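Local coordinates for 39 kDa initiator binding protein (Trichomonas vaginalis, PDB 1PP7), which binds the initiator (Inr) element of core promoters, such as that of the ferredoxin gene, through its N-terminal DNA-binding domain, at a contact of chain A with DNA. Residues are numbered along the deposited sequence; one frame, centred on the assembly and turned at random.

A contact of chain A with DNA. Residues 26, 34, 78, 85-86. With nucleotides of chain B.
Helix 80-89, the likely recognition helix of a winged-helix-type initiator-binding domain, brings Val85 and Asn86 to one DNA strand, while the start of helix 34-45 grips the same backbone. Asn86 ND2 donates to the phosphate oxygen OP2 of DT7 at 2.9 Å. OP2 lies within 3° of the Asn86 amide plane, and the angle at the hydrogen is 156°. With CG anti to its carbonyl carbon (chi1 -72°), the Asn86 amide lies alongside the DC6 sugar, and CG packs on C5' at 3.8 Å. Ile78 CG2 flanks the same phosphate, 3.6 Å from OP2 of DT7. One phosphate back, the backbone N of Phe34 donates to OP1 of DC6 at 2.9 Å. Being at the first turn of its helix, this N-H may gain from the helix dipole. The Phe34 ring backs the Asn86 side chain, whose CB sits 3.8 Å above the ring centre. This packing may help hold helices 34-45 and 80-89 in register. Ser26 lies against the backbone and also reaches it through water: its N and OG both bond water 1, which also meets O3' of DC6 and, at 2.7 Å, OP1 of DT7. Val85 CG1 touches the DT7 methyl C7 at 3.6 Å, a contact with a base edge in the major groove. The loop residues Ser26 and Ile78 flank the two helices; helix 80-89 faces the major groove while the start of helix 34-45 holds the backbone beside it.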
loop_
_atom_site.group_PDB
_atom_site.type_symbol
_atom_site.label_atom_id
_atom_site.label_comp_id
_atom_site.label_asym_id
_atom_site.label_seq_id
_atom_site.Cartn_x
_atom_site.Cartn_y
_atom_site.Cartn_z
ATOM N N SER A 26 -4.397 0.134 14.226
ATOM C CA SER A 26 -3.018 0.642 14.334
ATOM C C SER A 26 -2.685 1.000 15.781
ATOM O O SER A 26 -3.262 1.947 16.330
ATOM C CB SER A 26 -2.869 1.899 13.487
ATOM O OG SER A 26 -3.622 1.766 12.305
ATOM N N PHE A 34 0.692 1.627 9.436
ATOM C CA PHE A 34 0.497 1.867 7.988
ATOM C C PHE A 34 1.691 1.514 7.055
ATOM O O PHE A 34 1.513 0.866 6.040
ATOM C CB PHE A 34 0.065 3.340 7.786
ATOM C CG PHE A 34 -0.099 3.717 6.361
ATOM C CD1 PHE A 34 0.961 4.307 5.654
ATOM C CD2 PHE A 34 -1.278 3.425 5.691
ATOM C CE1 PHE A 34 0.844 4.598 4.295
ATOM C CE2 PHE A 34 -1.381 3.718 4.320
ATOM C CZ PHE A 34 -0.300 4.312 3.633
ATOM N N ILE A 78 -9.779 2.353 4.143
ATOM C CA ILE A 78 -9.721 3.733 4.622
ATOM C C ILE A 78 -10.120 4.652 3.511
ATOM O O ILE A 78 -9.928 4.342 2.341
ATOM C CB ILE A 78 -8.291 4.103 5.182
ATOM C CG1 ILE A 78 -7.243 4.034 4.048
ATOM C CG2 ILE A 78 -7.941 3.136 6.375
ATOM C CD1 ILE A 78 -5.775 4.088 4.481
ATOM N N VAL A 85 -3.589 11.542 4.049
ATOM C CA VAL A 85 -3.121 12.037 5.317
ATOM C C VAL A 85 -1.968 11.112 5.863
ATOM O O VAL A 85 -0.932 11.605 6.352
ATOM C CB VAL A 85 -4.320 12.154 6.306
ATOM C CG1 VAL A 85 -3.845 12.146 7.735
ATOM C CG2 VAL A 85 -5.085 13.476 6.051
ATOM N N ASN A 86 -2.152 9.785 5.779
ATOM C CA ASN A 86 -1.134 8.846 6.230
ATOM C C ASN A 86 0.192 8.948 5.420
ATOM O O ASN A 86 1.301 8.835 6.024
ATOM C CB ASN A 86 -1.658 7.399 6.156
ATOM C CG ASN A 86 -2.701 7.074 7.241
ATOM O OD1 ASN A 86 -2.891 7.827 8.235
ATOM N ND2 ASN A 86 -3.376 5.956 7.051
ATOM P P DA B 5 2.720 5.954 18.163
ATOM O OP1 DA B 5 3.711 4.882 18.356
ATOM O OP2 DA B 5 3.153 7.359 17.921
ATOM O "O5'" DA B 5 1.777 5.529 16.963
ATOM C "C5'" DA B 5 0.995 4.342 17.047
ATOM C "C4'" DA B 5 -0.107 4.416 16.017
ATOM O "O4'" DA B 5 -1.193 5.200 16.550
ATOM C "C3'" DA B 5 0.281 5.100 14.701
ATOM O "O3'" DA B 5 -0.408 4.480 13.595
ATOM C "C2'" DA B 5 -0.220 6.513 14.913
ATOM C "C1'" DA B 5 -1.504 6.223 15.661
ATOM N N9 DA B 5 -2.114 7.314 16.428
ATOM C C8 DA B 5 -1.578 8.536 16.780
ATOM N N7 DA B 5 -2.425 9.335 17.391
ATOM C C5 DA B 5 -3.591 8.586 17.468
ATOM C C6 DA B 5 -4.873 8.897 17.969
ATOM N N6 DA B 5 -5.153 10.067 18.594
ATOM N N1 DA B 5 -5.852 7.962 17.822
ATOM C C2 DA B 5 -5.534 6.775 17.240
ATOM N N3 DA B 5 -4.349 6.356 16.758
ATOM C C4 DA B 5 -3.414 7.328 16.895
ATOM P P DC B 6 0.117 4.721 12.081
ATOM O OP1 DC B 6 -0.405 3.592 11.236
ATOM O OP2 DC B 6 1.599 4.926 12.258
ATOM O "O5'" DC B 6 -0.555 6.102 11.600
ATOM C "C5'" DC B 6 -1.778 6.145 10.831
ATOM C "C4'" DC B 6 -2.974 5.752 11.672
ATOM O "O4'" DC B 6 -3.085 6.657 12.790
ATOM C "C3'" DC B 6 -4.341 5.798 10.973
ATOM O "O3'" DC B 6 -5.026 4.565 11.066
ATOM C "C2'" DC B 6 -5.153 6.842 11.721
ATOM C "C1'" DC B 6 -4.455 6.928 13.060
ATOM N N1 DC B 6 -4.518 8.258 13.683
ATOM C C2 DC B 6 -5.729 8.699 14.220
ATOM O O2 DC B 6 -6.734 7.989 14.101
ATOM N N3 DC B 6 -5.773 9.883 14.847
ATOM C C4 DC B 6 -4.665 10.639 14.933
ATOM N N4 DC B 6 -4.760 11.798 15.565
ATOM C C5 DC B 6 -3.426 10.235 14.368
ATOM C C6 DC B 6 -3.400 9.049 13.755
ATOM P P DT B 7 -6.021 4.154 9.885
ATOM O OP1 DT B 7 -6.560 2.784 10.187
ATOM O OP2 DT B 7 -5.376 4.447 8.565
ATOM O "O5'" DT B 7 -7.212 5.187 10.035
ATOM C "C5'" DT B 7 -8.247 4.914 10.966
ATOM C "C4'" DT B 7 -9.330 5.955 10.864
ATOM O "O4'" DT B 7 -8.954 7.149 11.589
ATOM C "C3'" DT B 7 -9.688 6.384 9.442
ATOM O "O3'" DT B 7 -11.087 6.172 9.237
ATOM C "C2'" DT B 7 -9.333 7.857 9.421
ATOM C "C1'" DT B 7 -9.430 8.253 10.884
ATOM N N1 DT B 7 -8.633 9.422 11.283
ATOM C C2 DT B 7 -9.270 10.369 12.050
ATOM O O2 DT B 7 -10.447 10.254 12.367
ATOM N N3 DT B 7 -8.490 11.464 12.415
ATOM C C4 DT B 7 -7.150 11.680 12.071
ATOM O O4 DT B 7 -6.554 12.711 12.463
ATOM C C5 DT B 7 -6.546 10.621 11.242
ATOM C C7 DT B 7 -5.113 10.747 10.825
ATOM C C6 DT B 7 -7.313 9.571 10.901
HETATM O O HOH W 1 -6.218 2.421 12.831
#